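Local coordinates for SusD superfamily protein (Bacteroides vulgatus ATCC 8482, PDB 3JQ0) that probably binds glycans at the outer membrane as a SusD-family protein for nutrient uptake, its particular ligand being unknown, at residues T99-Y113 against A166-W180. Sequence-based numbering, arbitrary orientation. Where two conformers were deposited one is given.
Sequences TQNYYLGEAYGMRAY and AFGSDYSFKLGRHFW
Tyr102 is clasped between Phe167 and Lys174. Phe167 brings its edge to the centre of one face of the phenol in a T-shaped pair, ring planes 69° apart; on the opposite face Lys174 CB makes a CH-pi contact 3.7 Å from the ring centroid. The lysine runs antiparallel along the tyrosine side chain, CD over Tyr102 CG, and its NZ comes 3.4 Å from Thr99 OG1, whose main polar partner is Thr96. With CG anti to the backbone N (chi1 -154°), Tyr102 swings off the helix and drives its hydroxyl into the loop. Two glycines let aromatic rings lie directly on the helix backbone. Gly105 CA makes a CH-pi contact over the face of Phe167, 3.6 Å from the ring centroid, and a CB there would collide with Phe167 CD1; at Gly109, CA is 3.6 Å from Trp180 NE1, and a CB would strike that nitrogen. The indole lies with one face on the Gly109-Met110 peptide, while its CH2 packs 3.6 Å from Tyr113 CD1; Trp180 NE1 is hydrogen-bonded to Thr185 OG1 of the following helix. These contacts belong to the helical, TPR-related part of the SusD fold: helix 97-122 meets the end of helix 149-167 and the connection, turning at Phe173-Gly176 and Gly176-Phe179, that leads into helix 182-199. Two waters tie the Tyr102 hydroxyl to the loop. It donates to one, which bridges to the carbonyls of Asp170 and Ser172, and accepts from the other, which joins Leu175 N and Gly176 O. A phenylalanine in place of Tyr102 would probably keep the ring packing but leave both waters without their shared hydroxyl. Glu106 OE2 lies just 2.6 Å from Trp180 O, suggesting a protonated carboxyl group, while OE1 accepts a hydrogen bond from Asn16 ND2.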
ATOM      1  N   THR A  99     -21.877   5.124 -19.987  1.00 17.95           N
ATOM      2  CA  THR A  99     -21.687   5.891 -18.745  1.00 17.46           C
ATOM      3  C   THR A  99     -22.209   5.123 -17.541  1.00 15.96           C
ATOM      4  O   THR A  99     -21.549   5.035 -16.514  1.00 14.97           O
ATOM      5  CB  THR A  99     -22.283   7.290 -18.903  1.00 18.54           C
ATOM      6  OG1 THR A  99     -21.458   8.009 -19.824  1.00 23.71           O
ATOM      7  CG2 THR A  99     -22.316   8.061 -17.570  1.00 17.69           C
ATOM      8  N   GLN A 100     -23.408   4.582 -17.678  1.00 15.84           N
ATOM      9  CA  GLN A 100     -24.040   3.755 -16.667  1.00 15.11           C
ATOM     10  C   GLN A 100     -23.119   2.564 -16.305  1.00 14.89           C
ATOM     11  O   GLN A 100     -22.822   2.296 -15.119  1.00 14.51           O
ATOM     12  CB  GLN A 100     -25.401   3.271 -17.165  1.00 16.56           C
ATOM     13  CG  GLN A 100     -26.171   2.444 -16.185  1.00 16.70           C
ATOM     14  CD  GLN A 100     -27.474   1.886 -16.769  1.00 18.45           C
ATOM     15  OE1 GLN A 100     -27.533   1.527 -17.966  1.00 22.07           O
ATOM     16  NE2 GLN A 100     -28.493   1.795 -15.938  1.00 19.77           N
ATOM     17  N   ASN A 101     -22.646   1.854 -17.315  1.00 14.23           N
ATOM     18  CA  ASN A 101     -21.775   0.701 -17.094  1.00 14.19           C
ATOM     19  C   ASN A 101     -20.483   1.089 -16.400  1.00 12.81           C
ATOM     20  O   ASN A 101     -19.979   0.341 -15.571  1.00 12.88           O
ATOM     21  CB  ASN A 101     -21.526  -0.023 -18.419  1.00 15.30           C
ATOM     22  CG  ASN A 101     -22.735  -0.836 -18.890  1.00 17.45           C
ATOM     23  OD1 ASN A 101     -23.634  -1.145 -18.120  1.00 22.92           O
ATOM     24  ND2 ASN A 101     -22.710  -1.236 -20.166  1.00 20.82           N
ATOM     25  N   TYR A 102     -19.902   2.211 -16.796  1.00 12.66           N
ATOM     26  CA  TYR A 102     -18.638   2.618 -16.208  1.00 12.01           C
ATOM     27  C   TYR A 102     -18.823   2.873 -14.705  1.00 11.62           C
ATOM     28  O   TYR A 102     -18.015   2.452 -13.883  1.00 10.98           O
ATOM     29  CB  TYR A 102     -18.024   3.851 -16.900  1.00 13.10           C
ATOM     30  CG  TYR A 102     -16.511   3.890 -16.745  1.00 12.19           C
ATOM     31  CD1 TYR A 102     -15.687   3.109 -17.568  1.00 13.26           C
ATOM     32  CD2 TYR A 102     -15.904   4.603 -15.714  1.00 12.38           C
ATOM     33  CE1 TYR A 102     -14.345   3.093 -17.431  1.00 13.64           C
ATOM     34  CE2 TYR A 102     -14.516   4.587 -15.562  1.00 11.83           C
ATOM     35  CZ  TYR A 102     -13.760   3.820 -16.415  1.00 12.66           C
ATOM     36  OH  TYR A 102     -12.390   3.798 -16.255  1.00 14.61           O
ATOM     37  N   TYR A 103     -19.890   3.589 -14.347  1.00 11.56           N
ATOM     38  CA  TYR A 103     -20.153   3.842 -12.933  1.00 10.92           C
ATOM     39  C   TYR A 103     -20.373   2.535 -12.166  1.00 10.22           C
ATOM     40  O   TYR A 103     -19.885   2.406 -11.042  1.00 10.57           O
ATOM     41  CB  TYR A 103     -21.360   4.727 -12.719  1.00 11.35           C
ATOM     42  CG  TYR A 103     -21.237   6.191 -13.073  1.00 12.07           C
ATOM     43  CD1 TYR A 103     -20.117   6.929 -12.768  1.00 11.68           C
ATOM     44  CD2 TYR A 103     -22.285   6.847 -13.685  1.00 13.38           C
ATOM     45  CE1 TYR A 103     -20.044   8.242 -13.047  1.00 13.02           C
ATOM     46  CE2 TYR A 103     -22.198   8.151 -14.004  1.00 13.36           C
ATOM     47  CZ  TYR A 103     -21.091   8.873 -13.687  1.00 13.14           C
ATOM     48  OH  TYR A 103     -20.991  10.238 -13.941  1.00 14.86           O
ATOM     49  N   LEU A 104     -21.085   1.570 -12.738  1.00 10.60           N
ATOM     50  CA  LEU A 104     -21.309   0.304 -12.070  1.00 10.72           C
ATOM     51  C   LEU A 104     -19.980  -0.445 -11.934  1.00 10.05           C
ATOM     52  O   LEU A 104     -19.728  -1.039 -10.874  1.00 10.19           O
ATOM     53  CB  LEU A 104     -22.362  -0.520 -12.807  1.00 11.47           C
ATOM     54  CG  LEU A 104     -23.789   0.009 -12.713  1.00 13.97           C
ATOM     55  CD1 LEU A 104     -24.770  -0.763 -13.618  1.00 15.16           C
ATOM     56  CD2 LEU A 104     -24.271   0.008 -11.287  1.00 14.14           C
ATOM     57  N   GLY A 105     -19.136  -0.401 -12.970  1.00  9.75           N
ATOM     58  CA  GLY A 105     -17.830  -1.054 -12.866  1.00  8.95           C
ATOM     59  C   GLY A 105     -17.066  -0.479 -11.689  1.00  8.72           C
ATOM     60  O   GLY A 105     -16.484  -1.219 -10.862  1.00  8.66           O
ATOM     61  N   GLU A 106     -17.110   0.842 -11.548  1.00  8.30           N
ATOM     62  CA  GLU A 106     -16.429   1.488 -10.445  1.00  7.90           C
ATOM     63  C   GLU A 106     -17.026   1.169  -9.084  1.00  8.59           C
ATOM     64  O   GLU A 106     -16.266   0.914  -8.114  1.00  8.87           O
ATOM     65  CB  GLU A 106     -16.369   2.991 -10.657  1.00  8.40           C
ATOM     66  CG  GLU A 106     -15.621   3.431 -11.893  1.00  8.92           C
ATOM     67  CD  GLU A 106     -15.463   4.921 -11.959  1.00  9.06           C
ATOM     68  OE1 GLU A 106     -16.469   5.614 -11.852  1.00 10.31           O
ATOM     69  OE2 GLU A 106     -14.317   5.447 -12.169  1.00  9.57           O
ATOM     70  N   ALA A 107     -18.355   1.199  -8.976  1.00  8.65           N
ATOM     71  CA  ALA A 107     -19.004   1.028  -7.696  1.00  8.70           C
ATOM     72  C   ALA A 107     -18.861  -0.411  -7.172  1.00  8.56           C
ATOM     73  O   ALA A 107     -18.499  -0.633  -6.008  1.00  8.68           O
ATOM     74  CB  ALA A 107     -20.465   1.461  -7.773  1.00  9.69           C
ATOM     75  N   TYR A 108     -19.131  -1.386  -8.041  1.00  8.75           N
ATOM     76  CA  TYR A 108     -18.926  -2.792  -7.638  1.00  9.06           C
ATOM     77  C   TYR A 108     -17.441  -3.022  -7.277  1.00  8.40           C
ATOM     78  O   TYR A 108     -17.143  -3.762  -6.327  1.00  8.45           O
ATOM     79  CB  TYR A 108     -19.390  -3.723  -8.744  1.00  9.28           C
ATOM     80  CG  TYR A 108     -20.881  -3.930  -8.840  1.00  9.69           C
ATOM     81  CD1 TYR A 108     -21.581  -4.495  -7.807  1.00 10.33           C
ATOM     82  CD2 TYR A 108     -21.585  -3.548  -9.980  1.00 10.43           C
ATOM     83  CE1 TYR A 108     -22.954  -4.723  -7.886  1.00 11.84           C
ATOM     84  CE2 TYR A 108     -22.964  -3.771 -10.080  1.00 12.68           C
ATOM     85  CZ  TYR A 108     -23.625  -4.346  -9.032  1.00 13.64           C
ATOM     86  OH  TYR A 108     -24.989  -4.577  -9.129  1.00 15.66           O
ATOM     87  N   GLY A 109     -16.520  -2.442  -8.044  1.00  8.61           N
ATOM     88  CA  GLY A 109     -15.088  -2.639  -7.782  1.00  8.48           C
ATOM     89  C   GLY A 109     -14.693  -2.051  -6.432  1.00  7.54           C
ATOM     90  O   GLY A 109     -13.994  -2.706  -5.645  1.00  7.80           O
HETATM   91  N   MSE A 110     -15.138  -0.808  -6.161  1.00  7.85           N
HETATM   92  CA  MSE A 110     -14.822  -0.181  -4.875  0.67  8.03           C
HETATM   93  C   MSE A 110     -15.429  -0.944  -3.710  1.00  8.11           C
HETATM   94  O   MSE A 110     -14.797  -1.044  -2.630  1.00  7.83           O
HETATM   95  CB  MSE A 110     -15.252   1.273  -4.848  0.67  9.05           C
HETATM   96  CG  MSE A 110     -14.441   2.218  -5.742  0.67  7.97           C
HETATM   97 SE   MSE A 110     -14.919   4.081  -5.527  0.67 11.47          SE
HETATM   98  CE  MSE A 110     -16.615   4.029  -6.483  0.67 10.32           C
ATOM     99  N   ARG A 111     -16.636  -1.485  -3.882  1.00  8.18           N
ATOM    100  CA  ARG A 111     -17.230  -2.251  -2.798  1.00  8.60           C
ATOM    101  C   ARG A 111     -16.383  -3.487  -2.467  1.00  7.54           C
ATOM    102  O   ARG A 111     -16.058  -3.768  -1.305  1.00  7.89           O
ATOM    103  CB  ARG A 111     -18.688  -2.645  -3.108  1.00  8.20           C
ATOM    104  CG  ARG A 111     -19.360  -3.347  -1.942  1.00  9.26           C
ATOM    105  CD  ARG A 111     -20.849  -3.393  -2.039  1.00  9.28           C
ATOM    106  NE  ARG A 111     -21.294  -4.335  -3.040  1.00  9.36           N
ATOM    107  CZ  ARG A 111     -22.576  -4.506  -3.359  1.00  9.65           C
ATOM    108  NH1 ARG A 111     -23.480  -3.712  -2.863  1.00 11.92           N
ATOM    109  NH2 ARG A 111     -22.905  -5.438  -4.198  1.00 11.58           N
ATOM    110  N   ALA A 112     -15.990  -4.220  -3.503  1.00  7.89           N
ATOM    111  CA  ALA A 112     -15.134  -5.402  -3.336  1.00  7.42           C
ATOM    112  C   ALA A 112     -13.804  -5.006  -2.685  1.00  6.98           C
ATOM    113  O   ALA A 112     -13.290  -5.728  -1.835  1.00  7.46           O
ATOM    114  CB  ALA A 112     -14.906  -6.061  -4.685  1.00  8.31           C
ATOM    115  N   TYR A 113     -13.244  -3.872  -3.104  1.00  6.86           N
ATOM    116  CA  TYR A 113     -11.963  -3.406  -2.585  1.00  7.07           C
ATOM    117  C   TYR A 113     -12.009  -3.189  -1.075  1.00  7.23           C
ATOM    118  O   TYR A 113     -11.142  -3.620  -0.313  1.00  7.26           O
ATOM    119  CB  TYR A 113     -11.600  -2.100  -3.329  1.00  7.41           C
ATOM    120  CG  TYR A 113     -10.302  -1.509  -2.868  1.00  8.12           C
ATOM    121  CD1 TYR A 113      -9.065  -2.028  -3.273  1.00  7.89           C
ATOM    122  CD2 TYR A 113     -10.288  -0.439  -1.983  1.00  8.54           C
ATOM    123  CE1 TYR A 113      -7.855  -1.488  -2.782  1.00  8.89           C
ATOM    124  CE2 TYR A 113      -9.104   0.108  -1.539  1.00  9.96           C
ATOM    125  CZ  TYR A 113      -7.918  -0.426  -1.890  1.00  9.35           C
ATOM    126  OH  TYR A 113      -6.734   0.067  -1.352  1.00 11.54           O
ATOM    127  N   ALA A 166     -19.451  -5.190 -16.079  1.00 10.50           N
ATOM    128  CA  ALA A 166     -19.917  -3.824 -16.401  1.00 10.79           C
ATOM    129  C   ALA A 166     -18.868  -3.080 -17.262  1.00 10.95           C
ATOM    130  O   ALA A 166     -19.230  -2.426 -18.233  1.00 12.00           O
ATOM    131  CB  ALA A 166     -20.214  -3.038 -15.130  1.00 11.76           C
ATOM    132  N   PHE A 167     -17.586  -3.148 -16.896  1.00 10.41           N
ATOM    133  CA  PHE A 167     -16.570  -2.454 -17.694  1.00 10.16           C
ATOM    134  C   PHE A 167     -16.425  -3.112 -19.066  1.00 11.17           C
ATOM    135  O   PHE A 167     -16.121  -2.399 -20.047  1.00 12.52           O
ATOM    136  CB  PHE A 167     -15.229  -2.508 -16.979  1.00  9.71           C
ATOM    137  CG  PHE A 167     -15.062  -1.565 -15.804  1.00  9.16           C
ATOM    138  CD1 PHE A 167     -15.260  -0.205 -15.940  1.00 10.16           C
ATOM    139  CD2 PHE A 167     -14.629  -2.045 -14.585  1.00  9.03           C
ATOM    140  CE1 PHE A 167     -15.015   0.658 -14.885  1.00  9.38           C
ATOM    141  CE2 PHE A 167     -14.383  -1.176 -13.534  1.00  8.92           C
ATOM    142  CZ  PHE A 167     -14.563   0.174 -13.696  1.00  9.71           C
ATOM    143  N   GLY A 168     -16.536  -4.428 -19.122  1.00 11.18           N
ATOM    144  CA  GLY A 168     -16.257  -5.119 -20.365  1.00 12.77           C
ATOM    145  C   GLY A 168     -14.818  -4.920 -20.830  1.00 12.79           C
ATOM    146  O   GLY A 168     -13.875  -4.838 -20.042  1.00 13.52           O
ATOM    147  N   SER A 169     -14.780  -4.744 -22.139  0.54 12.99           N
ATOM    148  CA  SER A 169     -13.580  -4.509 -22.849  0.54 12.70           C
ATOM    149  C   SER A 169     -13.104  -3.058 -22.775  0.54 12.30           C
ATOM    150  O   SER A 169     -12.108  -2.720 -23.399  0.54 12.57           O
ATOM    151  CB  SER A 169     -13.751  -4.921 -24.308  0.54 13.15           C
ATOM    152  OG  SER A 169     -14.876  -4.320 -24.913  0.54 14.85           O
ATOM    153  N   ASP A 170     -13.795  -2.194 -22.024  0.54 11.70           N
ATOM    154  CA  ASP A 170     -13.344  -0.809 -21.858  0.54 11.19           C
ATOM    155  C   ASP A 170     -12.371  -0.718 -20.684  0.54 11.24           C
ATOM    156  O   ASP A 170     -12.784  -0.592 -19.525  0.54 11.09           O
ATOM    157  CB  ASP A 170     -14.525   0.113 -21.623  0.54 11.95           C
ATOM    158  CG  ASP A 170     -14.132   1.576 -21.475  0.54 13.21           C
ATOM    159  OD1 ASP A 170     -12.949   1.903 -21.695  0.54 14.39           O
ATOM    160  OD2 ASP A 170     -15.025   2.413 -21.167  0.54 15.97           O
ATOM    161  N   TYR A 171     -11.085  -0.790 -21.029  0.54 10.37           N
ATOM    162  CA  TYR A 171      -9.965  -0.620 -20.103  0.54  9.95           C
ATOM    163  C   TYR A 171      -9.322   0.767 -20.160  0.54 11.72           C
ATOM    164  O   TYR A 171      -8.360   1.030 -19.480  0.54 10.15           O
ATOM    165  CB  TYR A 171      -8.900  -1.644 -20.427  0.54 10.24           C
ATOM    166  CG  TYR A 171      -9.129  -2.992 -19.812  0.54  9.53           C
ATOM    167  CD1 TYR A 171     -10.138  -3.851 -20.261  0.54 12.91           C
ATOM    168  CD2 TYR A 171      -8.362  -3.404 -18.761  0.54 10.36           C
ATOM    169  CE1 TYR A 171     -10.317  -5.120 -19.679  0.54 11.97           C
ATOM    170  CE2 TYR A 171      -8.565  -4.644 -18.187  0.54  9.23           C
ATOM    171  CZ  TYR A 171      -9.499  -5.514 -18.658  0.54 10.82           C
ATOM    172  OH  TYR A 171      -9.596  -6.750 -18.067  0.54 11.49           O
ATOM    173  N   SER A 172      -9.871   1.632 -20.988  1.00 13.87           N
ATOM    174  CA  SER A 172      -9.513   3.024 -20.969  1.00 14.03           C
ATOM    175  C   SER A 172      -9.683   3.549 -19.542  1.00 14.13           C
ATOM    176  O   SER A 172     -10.538   3.108 -18.775  1.00 16.26           O
ATOM    177  CB  SER A 172     -10.463   3.805 -21.886  1.00 17.54           C
ATOM    178  OG  SER A 172     -11.702   4.157 -21.198  1.00 21.00           O
ATOM    179  N   PHE A 173      -8.913   4.561 -19.189  1.00 12.51           N
ATOM    180  CA  PHE A 173      -9.091   5.264 -17.914  1.00 13.50           C
ATOM    181  C   PHE A 173     -10.049   6.407 -18.250  1.00 13.61           C
ATOM    182  O   PHE A 173      -9.649   7.568 -18.342  1.00 14.68           O
ATOM    183  CB  PHE A 173      -7.740   5.770 -17.382  1.00 12.52           C
ATOM    184  CG  PHE A 173      -6.780   4.662 -17.028  1.00 11.21           C
ATOM    185  CD1 PHE A 173      -6.958   3.927 -15.868  1.00 11.56           C
ATOM    186  CD2 PHE A 173      -5.697   4.353 -17.843  1.00 11.46           C
ATOM    187  CE1 PHE A 173      -6.090   2.924 -15.538  1.00 10.61           C
ATOM    188  CE2 PHE A 173      -4.854   3.344 -17.523  1.00 11.78           C
ATOM    189  CZ  PHE A 173      -5.038   2.636 -16.347  1.00 11.98           C
ATOM    190  N   LYS A 174     -11.326   6.057 -18.402  1.00 14.30           N
ATOM    191  CA  LYS A 174     -12.333   6.999 -18.870  1.00 15.60           C
ATOM    192  C   LYS A 174     -12.446   8.210 -17.972  1.00 14.37           C
ATOM    193  O   LYS A 174     -12.678   9.302 -18.458  1.00 16.75           O
ATOM    194  CB  LYS A 174     -13.702   6.320 -18.979  1.00 16.46           C
ATOM    195  CG  LYS A 174     -14.845   7.218 -19.464  1.00 21.75           C
ATOM    196  CD  LYS A 174     -16.144   6.383 -19.409  1.00 27.59           C
ATOM    197  CE  LYS A 174     -17.410   7.108 -19.826  1.00 32.47           C
ATOM    198  NZ  LYS A 174     -18.289   7.368 -18.635  1.00 36.00           N
ATOM    199  N   LEU A 175     -12.282   8.015 -16.661  1.00 13.44           N
ATOM    200  CA  LEU A 175     -12.359   9.099 -15.700  1.00 12.78           C
ATOM    201  C   LEU A 175     -10.991   9.385 -15.052  1.00 13.38           C
ATOM    202  O   LEU A 175     -10.915  10.050 -14.012  1.00 15.44           O
ATOM    203  CB  LEU A 175     -13.391   8.791 -14.657  1.00 12.89           C
ATOM    204  CG  LEU A 175     -14.818   8.681 -15.192  1.00 13.21           C
ATOM    205  CD1 LEU A 175     -15.776   8.303 -14.109  1.00 13.78           C
ATOM    206  CD2 LEU A 175     -15.308   9.997 -15.838  1.00 14.85           C
ATOM    207  N   GLY A 176      -9.938   8.887 -15.691  1.00 12.14           N
ATOM    208  CA  GLY A 176      -8.566   9.091 -15.215  1.00 12.01           C
ATOM    209  C   GLY A 176      -8.070   7.978 -14.295  1.00 10.68           C
ATOM    210  O   GLY A 176      -8.852   7.188 -13.763  1.00 10.44           O
ATOM    211  N   ARG A 177      -6.756   7.978 -14.089  1.00  9.62           N
ATOM    212  CA  ARG A 177      -6.119   6.962 -13.244  1.00  8.41           C
ATOM    213  C   ARG A 177      -6.382   7.192 -11.776  1.00  9.04           C
ATOM    214  O   ARG A 177      -6.070   6.311 -10.980  1.00  9.71           O
ATOM    215  CB  ARG A 177      -4.621   6.928 -13.525  1.00  9.05           C
ATOM    216  CG  ARG A 177      -4.289   6.520 -14.936  1.00  9.79           C
ATOM    217  CD  ARG A 177      -2.865   6.955 -15.353  1.00  9.94           C
ATOM    218  NE  ARG A 177      -2.689   6.779 -16.788  1.00 11.50           N
ATOM    219  CZ  ARG A 177      -2.233   5.694 -17.381  1.00 10.73           C
ATOM    220  NH1 ARG A 177      -1.751   4.679 -16.698  1.00  9.29           N
ATOM    221  NH2 ARG A 177      -2.164   5.656 -18.704  1.00 12.72           N
ATOM    222  N   HIS A 178      -6.931   8.350 -11.415  1.00  9.47           N
ATOM    223  CA  HIS A 178      -7.311   8.583 -10.031  0.57  7.89           C
ATOM    224  C   HIS A 178      -8.762   8.204  -9.738  1.00  8.20           C
ATOM    225  O   HIS A 178      -9.221   8.397  -8.630  1.00  9.30           O
ATOM    226  CB  HIS A 178      -7.012  10.031  -9.683  0.57  7.49           C
ATOM    227  CG  HIS A 178      -7.803  10.990 -10.507  0.57  7.75           C
ATOM    228  ND1 HIS A 178      -7.834  10.910 -11.881  0.57  9.13           N
ATOM    229  CD2 HIS A 178      -8.602  12.009 -10.155  0.57  8.33           C
ATOM    230  CE1 HIS A 178      -8.629  11.851 -12.340  0.57  9.50           C
ATOM    231  NE2 HIS A 178      -9.081  12.543 -11.315  0.57 10.04           N
ATOM    232  N   PHE A 179      -9.446   7.618 -10.727  1.00  7.81           N
ATOM    233  CA  PHE A 179     -10.766   7.038 -10.556  1.00  8.12           C
ATOM    234  C   PHE A 179     -10.644   5.549 -10.837  1.00  7.63           C
ATOM    235  O   PHE A 179      -9.791   5.102 -11.597  1.00  8.55           O
ATOM    236  CB  PHE A 179     -11.815   7.697 -11.483  1.00  9.09           C
ATOM    237  CG  PHE A 179     -12.382   8.982 -10.918  1.00 10.53           C
ATOM    238  CD1 PHE A 179     -11.598  10.119 -10.718  1.00 14.74           C
ATOM    239  CD2 PHE A 179     -13.707   9.053 -10.554  1.00 10.74           C
ATOM    240  CE1 PHE A 179     -12.158  11.278 -10.191  1.00 16.39           C
ATOM    241  CE2 PHE A 179     -14.246  10.206 -10.016  1.00 11.80           C
ATOM    242  CZ  PHE A 179     -13.483  11.293  -9.802  1.00 13.68           C
ATOM    243  N   TRP A 180     -11.545   4.758 -10.241  1.00  7.80           N
ATOM    244  CA  TRP A 180     -11.518   3.332 -10.434  1.00  7.87           C
ATOM    245  C   TRP A 180     -11.750   2.981 -11.911  1.00  7.81           C
ATOM    246  O   TRP A 180     -12.442   3.695 -12.625  1.00  8.45           O
ATOM    247  CB  TRP A 180     -12.537   2.636  -9.506  1.00  8.28           C
ATOM    248  CG  TRP A 180     -12.301   1.166  -9.315  1.00  7.40           C
ATOM    249  CD1 TRP A 180     -12.784   0.134 -10.091  1.00  7.72           C
ATOM    250  CD2 TRP A 180     -11.502   0.571  -8.291  1.00  7.85           C
ATOM    251  NE1 TRP A 180     -12.347  -1.056  -9.574  1.00  8.06           N
ATOM    252  CE2 TRP A 180     -11.549  -0.839  -8.494  1.00  7.33           C
ATOM    253  CE3 TRP A 180     -10.787   1.074  -7.206  1.00  8.04           C
ATOM    254  CZ2 TRP A 180     -10.871  -1.734  -7.691  1.00  8.24           C
ATOM    255  CZ3 TRP A 180     -10.101   0.175  -6.386  1.00  8.81           C
ATOM    256  CH2 TRP A 180     -10.164  -1.214  -6.630  1.00  8.39           C
TER
HETATM  257  O   HOH W   1     -11.704   1.053 -17.519  1.00 11.92           O
HETATM  258  O   HOH W   2     -11.093   5.928 -14.871  1.00 16.79           O